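Side-chain contacts in carbohydrate kinase (Agrobacterium tumefaciens, PDB 2NWH), which probably transfers a phosphate group from ATP to a sugar or related small-molecule alcohol, as other pfkB (ribokinase-like) kinases do: residues T22-A25 with S29-G32; N44-L49 with A78-T83; R57-R62 with K116-R121; Y95-E100 with V106-D111; G224-V229 with H240-R245. All blocks are in the same frame, centred on the assembly; numbering follows the deposited sequence.

Interaction 1. Residues T22-A25 with S29-G32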
# COMPACT_ATOMS: atom_id res chain seq x y z
N THR A 22 5.33 -20.31 25.91
CA THR A 22 5.44 -21.71 26.31
C THR A 22 4.58 -22.50 25.32
O THR A 22 4.16 -21.96 24.30
CB THR A 22 4.90 -21.95 27.75
OG1 THR A 22 3.57 -21.42 27.86
CG2 THR A 22 5.76 -21.22 28.76
N GLU A 23 4.33 -23.76 25.63
CA GLU A 23 3.37 -24.56 24.87
C GLU A 23 1.99 -23.91 24.98
O GLU A 23 1.60 -23.40 26.04
CB GLU A 23 3.33 -26.01 25.41
CG GLU A 23 3.15 -26.10 26.93
CD GLU A 23 3.05 -27.53 27.47
OE1 GLU A 23 2.12 -28.28 27.06
OE2 GLU A 23 3.89 -27.89 28.33
N THR A 24 1.22 -23.95 23.90
CA THR A 24 -0.12 -23.36 23.88
C THR A 24 -1.13 -24.17 24.71
O THR A 24 -1.22 -25.40 24.56
CB THR A 24 -0.62 -23.34 22.46
OG1 THR A 24 0.42 -22.82 21.62
CG2 THR A 24 -1.95 -22.50 22.32
N ALA A 25 -1.87 -23.46 25.56
CA ALA A 25 -3.10 -23.96 26.16
C ALA A 25 -4.29 -23.35 25.42
O ALA A 25 -4.66 -22.18 25.68
CB ALA A 25 -3.17 -23.63 27.68
N SER A 29 -5.77 -19.05 29.20
CA SER A 29 -4.68 -18.06 29.37
C SER A 29 -3.33 -18.66 29.10
O SER A 29 -3.07 -19.82 29.45
CB SER A 29 -4.68 -17.51 30.80
OG SER A 29 -3.81 -16.42 30.93
N ASN A 30 -2.45 -17.85 28.52
CA ASN A 30 -1.09 -18.24 28.21
C ASN A 30 -0.18 -17.08 28.54
O ASN A 30 -0.56 -15.94 28.30
CB ASN A 30 -0.99 -18.56 26.71
CG ASN A 30 -1.78 -19.79 26.31
OD1 ASN A 30 -1.21 -20.85 26.13
ND2 ASN A 30 -3.09 -19.64 26.13
N PRO A 31 1.01 -17.37 29.08
CA PRO A 31 1.94 -16.26 29.27
C PRO A 31 2.50 -15.78 27.94
O PRO A 31 2.89 -16.58 27.06
CB PRO A 31 3.06 -16.86 30.14
CG PRO A 31 3.00 -18.28 29.91
CD PRO A 31 1.55 -18.63 29.63
N GLY A 32 2.55 -14.47 27.81
CA GLY A 32 3.00 -13.88 26.55
C GLY A 32 3.53 -12.48 26.71
O GLY A 32 3.50 -11.91 27.79
O HOH W 1 0.38 -21.75 28.17
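Asn30 meets Ala25 through its terminal amide, which spans the N-H and the C=O of that one residue. CB is directed at residues 22-25 but makes no close approach itself; chi1 of -67° sets CG anti to the carbonyl carbon, and from there the amide reaches across. OD1 accepts from Ala25 N at 2.8 Å in a nearly straight bond (173°), with the donor in the carbonyl plane and on a lone pair. The same oxygen comes within 3.5 Å of Thr24 CA and takes a further hydrogen bond from a water at 2.7 Å. ND2 donates to Ala25 O at 3.0 Å; that oxygen stays almost in the amide plane of Asn30, although ND2 is tilted from the Ala25 carbonyl plane. The water also donates to Glu23 O and accepts from Thr22 OG1. Thr22 adds a van der Waals contact, crossing Pro31 at about a right angle, with OG1 3.8 Å from Pro31 CG. A bound calcium ion lies about 5 Å from the Pro31 side chain. The two amide bonds restrain rotation about CB-CG and settle which end is oxygen; the two parts of this surface loop are thus joined mainly by polar bonds, from the Asn30 amide and a shared water.

Interaction 2. Residues N44-L49 with A78-T83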
# COMPACT_ATOMS: atom_id res chain seq x y z
N ASN A 44 2.19 2.22 5.13
CA ASN A 44 3.42 1.46 4.77
C ASN A 44 3.96 1.98 3.42
O ASN A 44 5.18 2.19 3.25
CB ASN A 44 3.11 -0.04 4.75
CG ASN A 44 2.96 -0.64 6.15
OD1 ASN A 44 3.33 -0.03 7.12
ND2 ASN A 44 2.36 -1.81 6.24
N ALA A 45 3.04 2.23 2.47
CA ALA A 45 3.49 2.77 1.18
C ALA A 45 4.09 4.17 1.37
O ALA A 45 5.07 4.54 0.72
CB ALA A 45 2.32 2.76 0.17
N ALA A 46 3.50 4.98 2.28
CA ALA A 46 4.00 6.35 2.53
C ALA A 46 5.42 6.28 3.03
O ALA A 46 6.26 7.02 2.53
CB ALA A 46 3.14 7.09 3.58
N ARG A 47 5.67 5.44 4.03
CA ARG A 47 7.03 5.25 4.54
C ARG A 47 7.93 4.82 3.42
O ARG A 47 9.05 5.34 3.31
CB ARG A 47 7.04 4.21 5.66
CG ARG A 47 6.38 4.76 6.96
CD ARG A 47 6.75 3.88 8.13
NE ARG A 47 6.20 2.51 8.05
CZ ARG A 47 6.22 1.63 9.05
NH1 ARG A 47 6.86 1.94 10.17
NH2 ARG A 47 5.68 0.41 8.88
N ASN A 48 7.47 3.89 2.59
CA ASN A 48 8.35 3.39 1.52
C ASN A 48 8.72 4.48 0.54
O ASN A 48 9.88 4.57 0.13
CB ASN A 48 7.72 2.21 0.76
CG ASN A 48 7.56 0.97 1.64
OD1 ASN A 48 8.15 0.89 2.70
ND2 ASN A 48 6.76 0.01 1.18
N LEU A 49 7.73 5.28 0.13
CA LEU A 49 7.99 6.38 -0.79
C LEU A 49 8.96 7.38 -0.21
O LEU A 49 9.83 7.90 -0.92
CB LEU A 49 6.67 7.06 -1.21
CG LEU A 49 5.86 6.14 -2.13
CD1 LEU A 49 4.33 6.51 -2.10
CD2 LEU A 49 6.46 6.12 -3.55
N ALA A 78 10.39 7.69 9.58
CA ALA A 78 10.56 7.42 8.16
C ALA A 78 10.59 8.71 7.35
O ALA A 78 10.66 8.66 6.11
CB ALA A 78 9.46 6.52 7.69
N GLY A 79 10.53 9.86 8.01
CA GLY A 79 10.49 11.15 7.29
C GLY A 79 9.15 11.53 6.66
O GLY A 79 9.06 12.46 5.85
N VAL A 80 8.07 10.85 7.06
CA VAL A 80 6.74 11.15 6.53
C VAL A 80 6.15 12.23 7.40
O VAL A 80 6.16 12.12 8.65
CB VAL A 80 5.83 9.89 6.56
CG1 VAL A 80 4.36 10.21 6.18
CG2 VAL A 80 6.40 8.72 5.65
N GLU A 81 5.59 13.25 6.74
CA GLU A 81 4.80 14.28 7.43
C GLU A 81 3.42 13.73 7.78
O GLU A 81 2.63 13.39 6.91
CB GLU A 81 4.68 15.54 6.57
CG GLU A 81 3.93 16.70 7.30
CD GLU A 81 3.59 17.89 6.39
OE1 GLU A 81 3.85 17.81 5.16
OE2 GLU A 81 3.05 18.90 6.90
N ASP A 82 3.17 13.59 9.07
CA ASP A 82 1.92 13.02 9.59
C ASP A 82 0.99 14.16 9.92
O ASP A 82 1.23 14.87 10.90
CB ASP A 82 2.17 12.28 10.89
CG ASP A 82 0.93 11.57 11.42
OD1 ASP A 82 0.25 10.87 10.64
OD2 ASP A 82 0.65 11.70 12.64
N THR A 83 -0.05 14.35 9.12
CA THR A 83 -1.10 15.34 9.46
C THR A 83 -2.42 14.57 9.61
O THR A 83 -3.17 14.45 8.67
CB THR A 83 -1.20 16.50 8.40
OG1 THR A 83 -1.49 15.98 7.10
CG2 THR A 83 0.10 17.31 8.30
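Arg47 and Ala78 bring their CA atoms to 5.5 Å, the nearest backbone approach between helical residues 44-49 and the turn that leads into strand 81-87. The helix keeps regular bonds such as Asn48 N to Asn44 O, whereas residues 78-83 follow the end of helix 66-77, left through a Schellman motif in which Gly79 has a positive phi of 77°. That turn presents the methyls of Ala78 and Val80 to the helix. Ala78 CB lies against the aliphatic stem of Arg47, 3.6 Å from CG and 3.8 Å from CD. Val80 crosses Arg47 at about a right angle; with chi1 at 173°, it is branch CG2 that faces the helix, 3.7 Å from Arg47 CA and 3.6 Å from Ala46 O. Ala46 CB adds a looser apolar touch to the same Val80 CG2. Beyond its bend at chi3, Arg47 turns back along its own helix, and NH2 donates to Asn44 OD1 at 3.0 Å from above the carbonyl plane, a bent bond of 140°. Ala78 O is bonded by Ser50, and Val80 also packs on Ile58. Helix 41-51 thus rests against the junction of a beta-alpha-beta crossover, strand 55-63 to helix 66-77 to strand 81-87, as expected in the alpha/beta core of the ribokinase-like fold.

Interaction 3. Residues R57-R62 with K116-R121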
# COMPACT_ATOMS: atom_id res chain seq x y z
N ARG A 57 3.56 13.13 2.60
CA ARG A 57 2.64 13.52 3.69
C ARG A 57 1.49 12.50 3.72
O ARG A 57 1.08 11.98 2.66
CB ARG A 57 2.12 14.95 3.45
CG ARG A 57 0.96 15.36 4.36
CD ARG A 57 0.50 16.75 3.99
NE ARG A 57 -0.56 17.27 4.87
CZ ARG A 57 -1.12 18.47 4.69
NH1 ARG A 57 -0.79 19.21 3.65
NH2 ARG A 57 -2.05 18.90 5.52
N ILE A 58 0.98 12.20 4.91
CA ILE A 58 -0.19 11.29 5.01
C ILE A 58 -1.32 11.91 5.85
O ILE A 58 -1.07 12.55 6.87
CB ILE A 58 0.17 9.85 5.54
CG1 ILE A 58 -1.06 8.91 5.49
CG2 ILE A 58 0.82 9.89 7.00
CD1 ILE A 58 -0.66 7.43 5.64
N ILE A 59 -2.56 11.68 5.41
CA ILE A 59 -3.75 12.04 6.18
C ILE A 59 -4.49 10.72 6.45
O ILE A 59 -4.98 10.05 5.50
CB ILE A 59 -4.66 12.96 5.37
CG1 ILE A 59 -3.96 14.26 5.01
CG2 ILE A 59 -5.97 13.35 6.21
CD1 ILE A 59 -4.78 15.10 3.93
N ALA A 60 -4.48 10.30 7.72
CA ALA A 60 -5.22 9.12 8.15
C ALA A 60 -6.10 9.44 9.37
O ALA A 60 -5.67 10.20 10.26
CB ALA A 60 -4.27 8.02 8.50
N PRO A 61 -7.30 8.84 9.45
CA PRO A 61 -8.13 8.97 10.67
C PRO A 61 -7.29 8.48 11.84
O PRO A 61 -6.55 7.49 11.72
CB PRO A 61 -9.32 8.05 10.41
CG PRO A 61 -9.49 8.11 8.88
CD PRO A 61 -7.99 7.99 8.45
N ARG A 62 -7.31 9.23 12.94
CA ARG A 62 -6.43 8.95 14.07
C ARG A 62 -7.23 9.16 15.35
O ARG A 62 -8.01 10.10 15.45
CB ARG A 62 -5.26 9.92 14.04
CG ARG A 62 -4.27 9.84 15.16
CD ARG A 62 -3.37 8.55 15.11
NE ARG A 62 -2.77 8.39 13.76
CZ ARG A 62 -1.75 9.12 13.27
NH1 ARG A 62 -1.15 10.07 13.98
NH2 ARG A 62 -1.34 8.89 12.02
N LYS A 116 -14.47 4.77 8.91
CA LYS A 116 -15.84 5.16 8.51
C LYS A 116 -16.13 6.62 8.76
O LYS A 116 -17.05 7.16 8.15
CB LYS A 116 -16.91 4.32 9.24
CG LYS A 116 -16.66 2.82 9.10
CD LYS A 116 -17.78 2.01 9.70
CE LYS A 116 -17.70 0.61 9.17
NZ LYS A 116 -16.74 -0.15 9.99
N LEU A 117 -15.34 7.27 9.62
CA LEU A 117 -15.51 8.72 9.88
C LEU A 117 -14.94 9.59 8.78
O LEU A 117 -15.25 10.79 8.71
CB LEU A 117 -14.87 9.12 11.21
CG LEU A 117 -15.48 8.50 12.48
CD1 LEU A 117 -14.83 9.12 13.72
CD2 LEU A 117 -16.99 8.59 12.57
N PHE A 118 -14.13 9.00 7.91
CA PHE A 118 -13.56 9.78 6.82
C PHE A 118 -14.58 9.80 5.67
O PHE A 118 -14.47 9.06 4.70
CB PHE A 118 -12.19 9.21 6.39
CG PHE A 118 -11.28 10.23 5.72
CD1 PHE A 118 -9.91 9.99 5.62
CD2 PHE A 118 -11.80 11.47 5.28
CE1 PHE A 118 -9.06 10.92 4.99
CE2 PHE A 118 -10.97 12.41 4.66
CZ PHE A 118 -9.60 12.14 4.52
N THR A 119 -15.58 10.64 5.81
CA THR A 119 -16.73 10.66 4.90
C THR A 119 -16.47 11.65 3.75
O THR A 119 -15.50 12.43 3.79
CB THR A 119 -17.96 11.16 5.63
OG1 THR A 119 -17.65 12.46 6.09
CG2 THR A 119 -18.33 10.19 6.81
N PRO A 120 -17.29 11.59 2.67
CA PRO A 120 -17.07 12.59 1.60
C PRO A 120 -17.15 14.02 2.09
O PRO A 120 -16.37 14.87 1.66
CB PRO A 120 -18.19 12.28 0.61
CG PRO A 120 -18.40 10.81 0.77
CD PRO A 120 -18.36 10.64 2.30
N ARG A 121 -18.07 14.28 3.02
CA ARG A 121 -18.21 15.61 3.62
C ARG A 121 -16.90 16.07 4.23
O ARG A 121 -16.47 17.19 4.00
CB ARG A 121 -19.31 15.51 4.67
CG ARG A 121 -19.54 16.72 5.50
CD ARG A 121 -20.93 16.60 6.12
NE ARG A 121 -21.36 17.91 6.55
CZ ARG A 121 -22.60 18.26 6.86
NH1 ARG A 121 -22.85 19.51 7.22
NH2 ARG A 121 -23.59 17.38 6.80
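Phe118 reaches toward strand 55-63 and sets its ring against two side chains of that strand, Pro61 and Ile59. Both cross it at about a right angle, and both approach the ring obliquely. Pro61 takes the root of the phenylalanine: its CG is 3.8 Å from Phe118 CB and equally 3.8 Å from Phe118 CD1, and Pro61 CD is 4.0 Å from Phe118 CD1. Ile59 takes the far part, its CG2 branch lying 4.1 Å from Phe118 CE1 and 4.2 Å from Phe118 CZ. The same flank of the phenyl group, from CD1 through CE1 to CZ, is therefore followed by the pyrrolidine first and the isoleucine methyl next. Ala60, between the two, turns its CB away, while Ile59 and Pro61 both point at the incoming ring. In Ile59, chi1 of -61° carries CG2 anti to the backbone N and brings that methyl to the aromatic carbons. All three residues are buried, and the contact is purely apolar packing, with no hydrogen bond between the two segments. Phe118 is itself the centre of an inverse gamma turn, a sharp bend that delivers the ring inward just before Thr119 caps the next helix through a bond from Arg122 N to its OG1. Around the group, Phe85 of strand 81-87 meets Phe118 edge-to-face and Leu144 adds a further contact. Ile59 also packs on Leu7 and Leu9 of strand 5-9 and on Ala131 of helix 126-134, which places the phenylalanine beside the large mixed sheet, among its parallel strands.

Interaction 4. Residues Y95-E100 with V106-D111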
# COMPACT_ATOMS: atom_id res chain seq x y z
N TYR A 95 -4.90 -3.68 14.66
CA TYR A 95 -4.91 -5.09 14.32
C TYR A 95 -4.15 -5.82 15.47
O TYR A 95 -2.99 -5.53 15.74
CB TYR A 95 -4.20 -5.29 12.95
CG TYR A 95 -4.01 -6.73 12.59
CD1 TYR A 95 -5.05 -7.46 11.97
CD2 TYR A 95 -2.81 -7.38 12.87
CE1 TYR A 95 -4.91 -8.80 11.66
CE2 TYR A 95 -2.67 -8.73 12.58
CZ TYR A 95 -3.71 -9.42 11.96
OH TYR A 95 -3.50 -10.75 11.68
N THR A 96 -4.82 -6.74 16.16
CA THR A 96 -4.22 -7.43 17.31
C THR A 96 -4.20 -8.92 17.04
O THR A 96 -5.24 -9.49 16.79
CB THR A 96 -5.07 -7.14 18.55
OG1 THR A 96 -5.17 -5.72 18.74
CG2 THR A 96 -4.48 -7.85 19.81
N ALA A 97 -3.02 -9.55 17.02
CA ALA A 97 -2.91 -10.98 16.77
C ALA A 97 -2.33 -11.67 17.99
O ALA A 97 -1.41 -11.13 18.68
CB ALA A 97 -2.01 -11.24 15.55
N ILE A 98 -2.80 -12.87 18.25
CA ILE A 98 -2.12 -13.70 19.24
C ILE A 98 -1.56 -14.93 18.50
O ILE A 98 -2.30 -15.62 17.80
CB ILE A 98 -3.09 -14.05 20.37
CG1 ILE A 98 -3.52 -12.76 21.15
CG2 ILE A 98 -2.51 -15.19 21.24
CD1 ILE A 98 -4.51 -13.05 22.27
N LEU A 99 -0.27 -15.17 18.66
CA LEU A 99 0.47 -16.26 17.98
C LEU A 99 1.01 -17.26 18.99
O LEU A 99 1.34 -16.91 20.15
CB LEU A 99 1.67 -15.70 17.21
CG LEU A 99 1.57 -14.94 15.89
CD1 LEU A 99 0.73 -13.72 16.03
CD2 LEU A 99 3.02 -14.57 15.50
N GLU A 100 1.09 -18.51 18.55
CA GLU A 100 1.77 -19.57 19.30
C GLU A 100 3.26 -19.27 19.30
O GLU A 100 3.73 -18.43 18.53
CB GLU A 100 1.49 -20.91 18.61
CG GLU A 100 -0.01 -21.28 18.69
CD GLU A 100 -0.26 -22.73 18.37
OE1 GLU A 100 -0.61 -22.99 17.20
OE2 GLU A 100 -0.11 -23.60 19.28
N VAL A 106 -3.01 -17.86 16.10
CA VAL A 106 -4.17 -18.42 16.74
C VAL A 106 -5.41 -17.71 16.25
O VAL A 106 -6.39 -18.37 15.83
CB VAL A 106 -4.07 -18.38 18.30
CG1 VAL A 106 -5.32 -18.94 18.95
CG2 VAL A 106 -2.84 -19.22 18.79
N ILE A 107 -5.41 -16.37 16.36
CA ILE A 107 -6.60 -15.58 16.01
C ILE A 107 -6.14 -14.13 16.01
O ILE A 107 -5.14 -13.79 16.64
CB ILE A 107 -7.80 -15.83 17.01
CG1 ILE A 107 -9.14 -15.31 16.46
CG2 ILE A 107 -7.54 -15.20 18.42
CD1 ILE A 107 -9.96 -16.32 15.70
N ALA A 108 -6.83 -13.29 15.24
CA ALA A 108 -6.53 -11.88 15.20
C ALA A 108 -7.85 -11.13 15.17
O ALA A 108 -8.87 -11.64 14.67
CB ALA A 108 -5.67 -11.52 13.98
N LEU A 109 -7.84 -9.95 15.77
CA LEU A 109 -8.99 -9.08 15.83
C LEU A 109 -8.61 -7.70 15.22
O LEU A 109 -7.62 -7.05 15.65
CB LEU A 109 -9.41 -8.85 17.28
CG LEU A 109 -10.86 -8.53 17.59
CD1 LEU A 109 -11.69 -9.68 17.07
CD2 LEU A 109 -11.05 -8.44 19.10
N ALA A 110 -9.38 -7.29 14.24
CA ALA A 110 -9.20 -5.98 13.57
C ALA A 110 -10.33 -5.06 13.99
O ALA A 110 -11.50 -5.40 13.88
CB ALA A 110 -9.15 -6.13 12.05
N ASP A 111 -9.96 -3.88 14.49
CA ASP A 111 -10.92 -2.81 14.72
C ASP A 111 -10.60 -1.64 13.78
O ASP A 111 -9.77 -0.80 14.09
CB ASP A 111 -10.85 -2.35 16.18
CG ASP A 111 -11.76 -1.15 16.47
OD1 ASP A 111 -12.76 -0.89 15.71
OD2 ASP A 111 -11.43 -0.41 17.41
O HOH W 2 -7.44 -4.85 17.34
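Tyr95 lays its ring against Ala108, and here the hairpin is packed tightly: Ala108 CB is 3.3 Å from Tyr95 OH and 3.5 Å from Tyr95 CZ, approaching the ring obliquely. Ala97 CB joins from the same face at 4.0 Å from Ala108 CB, a non-hydrogen-bonded pair of small residues whose CA atoms are equally close. The backbones are tied by reciprocal bonds between Thr96 and Leu109, and by Ile98 N to Ile107 O, an almost straight bond of 174°. Val106 N also reaches Ile98 O, so that Val106 and Ile107 together face Ile98 in a classic beta bulge. Beyond it, Val106 CG2 touches Glu100 CG at 3.5 Å, while the Glu100 carboxylate is held elsewhere, by Thr24 and Asn104. The face carrying Thr96, Ile98, Ile107 and Leu109 is looser. The ends of Ile107 and Leu109 lead away from the partner strand, and both residues are exposed. A water bridges there, 2.8 Å from Thr96 OG1 and donating to Leu109 O. Strand 105-111 is the outermost strand of a four-stranded sheet, which probably serves as the lid seen in ribokinase relatives. Strand 94-99 has strand 105-111 on one flank and, on the other, bonds in parallel to strand 13-20, and Trp34 of strand 32-39 touches both Thr96 and Ile98.

Interaction 5. Residues G224-V229 with H240-R245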
# COMPACT_ATOMS: atom_id res chain seq x y z
N GLY A 224 1.32 -14.90 -7.46
CA GLY A 224 2.29 -15.81 -6.83
C GLY A 224 3.62 -15.12 -6.55
O GLY A 224 3.66 -13.92 -6.28
N ALA A 225 4.70 -15.88 -6.65
CA ALA A 225 6.05 -15.36 -6.38
C ALA A 225 6.68 -14.54 -7.52
O ALA A 225 7.48 -13.63 -7.27
CB ALA A 225 6.98 -16.52 -5.97
N SER A 226 6.32 -14.87 -8.77
CA SER A 226 7.11 -14.47 -9.94
C SER A 226 6.38 -13.92 -11.19
O SER A 226 7.06 -13.61 -12.19
CB SER A 226 7.99 -15.66 -10.39
OG SER A 226 9.05 -15.93 -9.48
N GLU A 227 5.04 -13.80 -11.19
CA GLU A 227 4.35 -13.19 -12.35
C GLU A 227 3.75 -11.83 -12.02
O GLU A 227 3.04 -11.69 -11.01
CB GLU A 227 3.27 -14.10 -12.96
CG GLU A 227 3.61 -15.57 -13.05
CD GLU A 227 2.51 -16.39 -13.72
OE1 GLU A 227 2.30 -16.27 -14.95
OE2 GLU A 227 1.86 -17.20 -13.01
N VAL A 228 4.03 -10.84 -12.86
CA VAL A 228 3.50 -9.48 -12.67
C VAL A 228 3.16 -8.86 -14.02
O VAL A 228 3.94 -8.97 -14.96
CB VAL A 228 4.52 -8.52 -12.01
CG1 VAL A 228 3.77 -7.27 -11.46
CG2 VAL A 228 5.32 -9.22 -10.91
N VAL A 229 2.00 -8.20 -14.10
CA VAL A 229 1.61 -7.44 -15.27
C VAL A 229 1.44 -5.95 -14.89
O VAL A 229 0.93 -5.65 -13.81
CB VAL A 229 0.35 -8.05 -15.95
CG1 VAL A 229 -0.89 -7.96 -15.06
CG2 VAL A 229 0.09 -7.45 -17.34
N HIS A 240 9.52 -11.69 -16.84
CA HIS A 240 9.98 -13.04 -17.17
C HIS A 240 10.16 -13.93 -15.93
O HIS A 240 10.35 -13.41 -14.81
CB HIS A 240 11.30 -13.00 -17.99
CG HIS A 240 11.17 -12.32 -19.32
ND1 HIS A 240 12.26 -11.99 -20.09
CD2 HIS A 240 10.07 -11.90 -20.00
CE1 HIS A 240 11.85 -11.40 -21.20
NE2 HIS A 240 10.52 -11.33 -21.17
N PRO A 241 10.07 -15.28 -16.10
CA PRO A 241 10.47 -16.17 -15.00
C PRO A 241 11.96 -15.97 -14.71
O PRO A 241 12.73 -15.72 -15.66
CB PRO A 241 10.21 -17.58 -15.57
CG PRO A 241 9.31 -17.39 -16.76
CD PRO A 241 9.59 -16.02 -17.28
N PRO A 242 12.37 -16.05 -13.42
CA PRO A 242 13.79 -15.88 -13.06
C PRO A 242 14.69 -16.93 -13.71
O PRO A 242 14.32 -18.10 -13.78
CB PRO A 242 13.81 -16.09 -11.54
CG PRO A 242 12.54 -16.80 -11.22
CD PRO A 242 11.54 -16.30 -12.23
N LEU A 243 15.87 -16.50 -14.17
CA LEU A 243 16.96 -17.42 -14.53
C LEU A 243 17.54 -17.99 -13.23
O LEU A 243 17.04 -17.68 -12.14
CB LEU A 243 18.03 -16.70 -15.37
CG LEU A 243 17.62 -15.97 -16.67
CD1 LEU A 243 18.85 -15.36 -17.36
CD2 LEU A 243 16.85 -16.86 -17.66
N ILE A 244 18.58 -18.82 -13.34
CA ILE A 244 19.18 -19.46 -12.15
C ILE A 244 19.73 -18.44 -11.13
O ILE A 244 19.52 -18.59 -9.92
CB ILE A 244 20.27 -20.50 -12.55
CG1 ILE A 244 19.59 -21.76 -13.11
CG2 ILE A 244 21.18 -20.82 -11.35
CD1 ILE A 244 20.53 -22.72 -13.87
N ARG A 245 20.40 -17.42 -11.64
CA ARG A 245 21.08 -16.42 -10.82
C ARG A 245 20.12 -15.38 -10.24
O ARG A 245 20.47 -14.65 -9.31
CB ARG A 245 22.16 -15.71 -11.65
CG ARG A 245 21.62 -14.94 -12.90
CD ARG A 245 22.65 -13.98 -13.50
NE ARG A 245 23.18 -13.02 -12.52
CZ ARG A 245 22.65 -11.82 -12.26
NH1 ARG A 245 21.56 -11.40 -12.91
NH2 ARG A 245 23.22 -11.04 -11.35
O HOH W 3 9.95 -13.15 -12.45
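Ser226 and Pro242 meet where the antiparallel hairpin of strands 227-231 and 236-239 opens out, at the edge region of the large sheet in this ribokinase-like fold. Ser226 stands just before the first strand, and His240 and Pro242 follow the second, so the contact spans the open end of the hairpin. It is small, 84 Å² in all, and Ser226 contributes about half. The serine is directed at residues 240-245 and meets the proline with two atoms: Ser226 OG is 3.7 Å from Pro242 CD and 4.0 Å from Pro242 CG, while Ser226 CB is 4.0 Å from Pro242 CD. A chi1 of -71° puts OG anti to the carbonyl carbon, and in that position the hydroxyl rests beside the pyrrolidine carbons, in van der Waals contact. Pro241 and Pro242 both have extended, polyproline-like backbone angles, and this carries the second ring along to the serine. His240 takes part through its backbone. The hairpin proper begins one step further in, where Val228 and Leu239 share a backbone bond, and on its outer side His240 bonds to Gln310. Pro242 also touches Lys248. On the serine side, Gly224 O accepts from Thr251, which with Asp249 belongs to the sodium site; the ion is about 8 Å from the Ser226 side chain. No direct hydrogen bond joins the two segments: Ser226 O and His240 O lie 4.2 Å apart, and a water donates to Ser226 O at 2.9 Å.

Along the chain interaction 1 comes first and interaction 5 last; interactions 2 and 3 alternate their segments, and interaction 4 is nested within the loop closed by interaction 3. Interactions 2 and 3, with centres about 16 Å apart, meet on neighbouring strands 55-63 and 81-87, where Asp82 and Arg62 form a salt bridge. Interactions 1 and 4 belong to the small four-stranded sheet and its loop; their centres are about 15 Å apart, and Thr24 probably hydrogen-bonds Glu100. Interaction 5 lies toward the other end of the large sheet, about 40 Å from interaction 1 between centres. The set therefore samples both the alpha/beta core and the probable lid of the kinase.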